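Local coordinates for protein beta-2-microglobulin (Ctenopharyngodon idella, PDB 6LBE) that probably serves as the light chain of MHC class I molecules in a bony fish, pairing with the heavy chain that presents peptides to the immune system, at residues Phe71-Gly76 against Tyr93-Asp98; Thr80-Val83 against Pro89-Ser92. One frame throughout, in Å; residues are numbered along the deposited sequence.

Contact 1: Phe71-Gly76 against Tyr93-Asp98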
loop_
_atom_site.group_PDB
_atom_site.type_symbol
_atom_site.label_atom_id
_atom_site.label_comp_id
_atom_site.label_asym_id
_atom_site.label_seq_id
_atom_site.Cartn_x
_atom_site.Cartn_y
_atom_site.Cartn_z
ATOM N N PHE B 71 9.639 15.860 11.667
ATOM C CA PHE B 71 11.014 16.081 12.076
ATOM C C PHE B 71 11.512 17.360 11.421
ATOM O O PHE B 71 10.866 17.935 10.536
ATOM C CB PHE B 71 11.899 14.842 11.785
ATOM C CG PHE B 71 12.420 14.737 10.367
ATOM C CD1 PHE B 71 11.587 14.931 9.265
ATOM C CD2 PHE B 71 13.742 14.380 10.136
ATOM C CE1 PHE B 71 12.075 14.805 7.945
ATOM C CE2 PHE B 71 14.239 14.248 8.831
ATOM C CZ PHE B 71 13.395 14.463 7.733
ATOM N N LEU B 72 12.658 17.832 11.901
ATOM C CA LEU B 72 13.268 19.048 11.377
ATOM C C LEU B 72 14.762 18.824 11.247
ATOM O O LEU B 72 15.528 19.067 12.188
ATOM C CB LEU B 72 12.989 20.247 12.282
ATOM C CG LEU B 72 13.178 21.684 11.801
ATOM C CD1 LEU B 72 12.260 22.547 12.637
ATOM C CD2 LEU B 72 14.628 22.108 11.990
ATOM N N PRO B 73 15.267 18.480 10.111
ATOM C CA PRO B 73 16.562 17.814 9.939
ATOM C C PRO B 73 17.604 18.925 10.027
ATOM O O PRO B 73 17.524 19.931 9.322
ATOM C CB PRO B 73 16.545 17.171 8.550
ATOM C CG PRO B 73 15.563 18.011 7.794
ATOM C CD PRO B 73 14.473 18.318 8.796
ATOM N N GLN B 74 18.596 18.723 10.889
ATOM C CA GLN B 74 19.730 19.620 10.978
ATOM C C GLN B 74 21.017 18.840 10.752
ATOM O O GLN B 74 21.071 17.632 11.019
ATOM C CB GLN B 74 19.791 20.339 12.339
ATOM C CG GLN B 74 18.595 21.245 12.599
ATOM C CD GLN B 74 18.587 22.537 11.758
ATOM O OE1 GLN B 74 19.373 22.712 10.817
ATOM N NE2 GLN B 74 17.689 23.438 12.103
ATOM N N PRO B 75 22.061 19.506 10.242
ATOM C CA PRO B 75 23.342 18.824 10.011
ATOM C C PRO B 75 23.849 18.096 11.255
ATOM O O PRO B 75 23.668 18.543 12.390
ATOM C CB PRO B 75 24.279 19.973 9.610
ATOM C CG PRO B 75 23.341 21.024 9.017
ATOM C CD PRO B 75 22.091 20.925 9.818
ATOM N N GLY B 76 24.497 16.958 11.029
ATOM C CA GLY B 76 25.044 16.178 12.107
ATOM C C GLY B 76 24.033 15.373 12.881
ATOM O O GLY B 76 24.431 14.623 13.775
ATOM N N TYR B 93 18.366 1.427 9.465
ATOM C CA TYR B 93 18.497 2.001 8.129
ATOM C C TYR B 93 18.520 3.512 8.275
ATOM O O TYR B 93 17.597 4.087 8.859
ATOM C CB TYR B 93 17.337 1.571 7.219
ATOM C CG TYR B 93 17.194 0.073 7.077
ATOM C CD1 TYR B 93 16.538 -0.688 8.057
ATOM C CD2 TYR B 93 17.722 -0.587 5.977
ATOM C CE1 TYR B 93 16.416 -2.060 7.935
ATOM C CE2 TYR B 93 17.586 -1.956 5.845
ATOM C CZ TYR B 93 16.942 -2.682 6.825
ATOM O OH TYR B 93 16.831 -4.043 6.680
ATOM N N THR B 94 19.558 4.149 7.736
ATOM C CA THR B 94 19.844 5.557 8.003
ATOM C C THR B 94 19.264 6.461 6.918
ATOM O O THR B 94 19.514 6.267 5.727
ATOM C CB THR B 94 21.352 5.772 8.120
ATOM O OG1 THR B 94 21.875 4.879 9.113
ATOM C CG2 THR B 94 21.654 7.198 8.528
ATOM N N TRP B 95 18.498 7.456 7.331
ATOM C CA TRP B 95 17.944 8.375 6.354
ATOM C C TRP B 95 19.060 9.184 5.703
ATOM O O TRP B 95 19.869 9.828 6.390
ATOM C CB TRP B 95 16.928 9.293 7.007
ATOM C CG TRP B 95 16.396 10.344 6.080
ATOM C CD1 TRP B 95 15.512 10.166 5.045
ATOM C CD2 TRP B 95 16.708 11.740 6.108
ATOM N NE1 TRP B 95 15.262 11.368 4.430
ATOM C CE2 TRP B 95 15.982 12.351 5.063
ATOM C CE3 TRP B 95 17.531 12.533 6.915
ATOM C CZ2 TRP B 95 16.054 13.724 4.807
ATOM C CZ3 TRP B 95 17.604 13.884 6.660
ATOM C CH2 TRP B 95 16.872 14.470 5.610
ATOM N N GLU B 96 19.106 9.134 4.366
ATOM C CA GLU B 96 20.044 9.915 3.587
ATOM C C GLU B 96 19.291 10.945 2.757
ATOM O O GLU B 96 18.519 10.566 1.862
ATOM C CB GLU B 96 20.866 8.999 2.687
ATOM C CG GLU B 96 21.734 8.017 3.420
ATOM C CD GLU B 96 22.822 8.683 4.254
ATOM O OE1 GLU B 96 23.017 9.921 4.147
ATOM O OE2 GLU B 96 23.492 7.946 5.019
ATOM N N PRO B 97 19.483 12.241 2.998
ATOM C CA PRO B 97 18.877 13.250 2.116
ATOM C C PRO B 97 19.399 13.157 0.684
ATOM O O PRO B 97 20.546 12.782 0.431
ATOM C CB PRO B 97 19.272 14.584 2.766
ATOM C CG PRO B 97 20.411 14.253 3.690
ATOM C CD PRO B 97 20.204 12.841 4.131
ATOM N N ASP B 98 18.534 13.508 -0.260
ATOM C CA ASP B 98 18.881 13.463 -1.672
ATOM C C ASP B 98 19.414 14.794 -2.173
ATOM O O ASP B 98 19.689 14.930 -3.370
ATOM C CB ASP B 98 17.671 13.029 -2.494
ATOM C CG ASP B 98 17.435 11.543 -2.420
ATOM O OD1 ASP B 98 18.419 10.769 -2.503
ATOM O OD2 ASP B 98 16.262 11.156 -2.259
#

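Contact 2: Thr80-Val83 against Pro89-Ser92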
loop_
_atom_site.group_PDB
_atom_site.type_symbol
_atom_site.label_atom_id
_atom_site.label_comp_id
_atom_site.label_asym_id
_atom_site.label_seq_id
_atom_site.Cartn_x
_atom_site.Cartn_y
_atom_site.Cartn_z
ATOM N N THR B 80 16.975 7.609 11.620
ATOM C CA THR B 80 17.131 6.172 11.517
ATOM C C THR B 80 15.759 5.527 11.576
ATOM O O THR B 80 14.882 5.967 12.321
ATOM C CB THR B 80 18.067 5.668 12.642
ATOM O OG1 THR B 80 19.433 5.894 12.260
ATOM C CG2 THR B 80 17.868 4.213 12.947
ATOM N N CYS B 81 15.572 4.523 10.743
ATOM C CA CYS B 81 14.461 3.609 10.857
ATOM C C CYS B 81 15.031 2.272 11.292
ATOM O O CYS B 81 15.972 1.772 10.668
ATOM C CB CYS B 81 13.720 3.488 9.529
ATOM S SG CYS B 81 12.293 2.430 9.662
ATOM N N ARG B 82 14.491 1.715 12.376
ATOM C CA ARG B 82 14.897 0.418 12.898
ATOM C C ARG B 82 13.755 -0.567 12.746
ATOM O O ARG B 82 12.638 -0.301 13.208
ATOM C CB ARG B 82 15.284 0.511 14.368
ATOM C CG ARG B 82 16.651 1.113 14.640
ATOM C CD ARG B 82 16.955 1.056 16.123
ATOM N NE ARG B 82 18.134 1.830 16.487
ATOM C CZ ARG B 82 18.577 1.927 17.738
ATOM N NH1 ARG B 82 17.926 1.295 18.706
ATOM N NH2 ARG B 82 19.657 2.644 18.024
ATOM N N VAL B 83 14.045 -1.713 12.135
ATOM C CA VAL B 83 13.045 -2.717 11.792
ATOM C C VAL B 83 13.414 -4.049 12.442
ATOM O O VAL B 83 14.563 -4.500 12.357
ATOM C CB VAL B 83 12.918 -2.871 10.265
ATOM C CG1 VAL B 83 12.081 -4.097 9.919
ATOM C CG2 VAL B 83 12.290 -1.634 9.669
ATOM N N PRO B 89 17.407 -10.272 14.062
ATOM C CA PRO B 89 17.933 -9.142 14.832
ATOM C C PRO B 89 17.376 -7.838 14.297
ATOM O O PRO B 89 16.995 -7.727 13.127
ATOM C CB PRO B 89 19.444 -9.230 14.613
ATOM C CG PRO B 89 19.565 -9.850 13.244
ATOM C CD PRO B 89 18.426 -10.845 13.162
ATOM N N THR B 90 17.338 -6.843 15.177
ATOM C CA THR B 90 16.815 -5.534 14.816
ATOM C C THR B 90 17.764 -4.836 13.847
ATOM O O THR B 90 18.966 -4.712 14.110
ATOM C CB THR B 90 16.606 -4.702 16.070
ATOM O OG1 THR B 90 15.499 -5.249 16.794
ATOM C CG2 THR B 90 16.309 -3.259 15.711
ATOM N N LYS B 91 17.229 -4.399 12.713
ATOM C CA LYS B 91 18.051 -3.849 11.651
ATOM C C LYS B 91 17.740 -2.370 11.450
ATOM O O LYS B 91 16.580 -1.951 11.502
ATOM C CB LYS B 91 17.867 -4.667 10.377
ATOM C CG LYS B 91 18.273 -6.134 10.631
ATOM C CD LYS B 91 18.118 -7.047 9.416
ATOM C CE LYS B 91 19.315 -6.926 8.465
ATOM N NZ LYS B 91 19.493 -5.554 7.855
ATOM N N SER B 92 18.797 -1.580 11.272
ATOM C CA SER B 92 18.727 -0.128 11.286
ATOM C C SER B 92 19.119 0.429 9.924
ATOM O O SER B 92 20.091 -0.020 9.320
ATOM C CB SER B 92 19.639 0.442 12.366
ATOM O OG SER B 92 19.948 1.802 12.121
#

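Contact 1: Phe71-Gly76 against Tyr93-Asp98
Trp95, on the way from strand 91-94 to the C terminus, meets Phe71 and Pro73, and the whole cross-contact is carried by its indole. Placing CG anti to the backbone N (chi1 175°) sends the ring system toward the end of strand 63-71 and the loop after it. There the edge of Phe71 points at one face of the indole in a T-shaped stack, the centroids of the Phe71 ring and the six-membered ring of Trp95 5.2 Å apart and the planes at 88°. Phe71 CZ lies 4.0 Å from Trp95 CZ2, offset toward the rim of the indole, and Phe71 CE2 is 4.0 Å from Trp95 CZ3. Pro73 comes in obliquely, its CB 3.9 Å from Trp95 CZ3, while its CD sits over the centre of one face of the Phe71 ring. Further along the tail, Pro97 brings its backbone N over the opposite face of the indole, so Trp95 is held between its own tail and the loop. Leu24 of strand 22-29 touches both aromatic rings, placing the cluster at one end of the immunoglobulin sandwich interior. With no hydrogen bond between the segments, their mutual hold is apolar and aromatic, resting on burial from water.

Contact 2: Thr80-Val83 against Pro89-Ser92
Antiparallel strand pairing joins Thr80-Val83 to Pro89-Ser92, the two arms of the hairpin formed by strands 79-85 and 91-94, at the margin of one sheet of the domain. Val83 and Lys91 form the hydrogen-bonded pair: Val83 N donates to Lys91 O at 2.6 Å, and Lys91 N returns a bond to Val83 O at 2.7 Å. Both are nearly straight, with angles at the hydrogen of 171° and 179°. Next to them Arg82 and Ser92 make the non-hydrogen-bonded pair, their CA atoms 4.2 Å apart. They are accompanied by CA-H...O approaches, from Arg82 CA to Lys91 O and from Ser92 CA to Cys81 O.

In immunoglobulin terms these are the F and G strands of a C1-set domain, and Cys81 supplies the F-strand half of the disulfide that pins the two sheets together, its partner being Cys26 of strand 22-29. Val83 projects to the same inner side, where it touches Ile36 and Val8. Arg82 and Ser92 occupy the other face, Arg82 CG lying 3.8 Å from Ser92 CB. The arginine chain then runs on extended from CG to NE. Ser92 holds OG anti to its backbone N (chi1 160°), which leaves OG beside the methyl CG2 of Thr80, a packing contact. Nearer the backbone, Arg82 CB is 4.1 Å from Thr90 CG2. Lys91 starts out on the Val83 side, but bends at chi3 and chi4 and leads away from strand 79-85, its NZ hydrogen-bonding to Tyr93 OH.

In the fold
From the N terminus, the chain lays down strand 7-12, touched by both contacts, and strand 22-29, packed by contact 1 and joined to contact 2 through the disulfide. At the end of strand 63-71, contact 1 begins; the chain then runs along strand 79-85, turns, and comes back along strand 91-94. Contact 2 closes that hairpin, with five residues between its segments, and lies within the wider loop that contact 1 closes. The two follow one another directly at Ser92 and Tyr93, where Tyr93 N probably hydrogen-bonds to Cys81 O. Contact 2 builds one sheet; contact 1 ties the chain leading from it to the C terminus to the end of strand 63-71 in the opposite sheet.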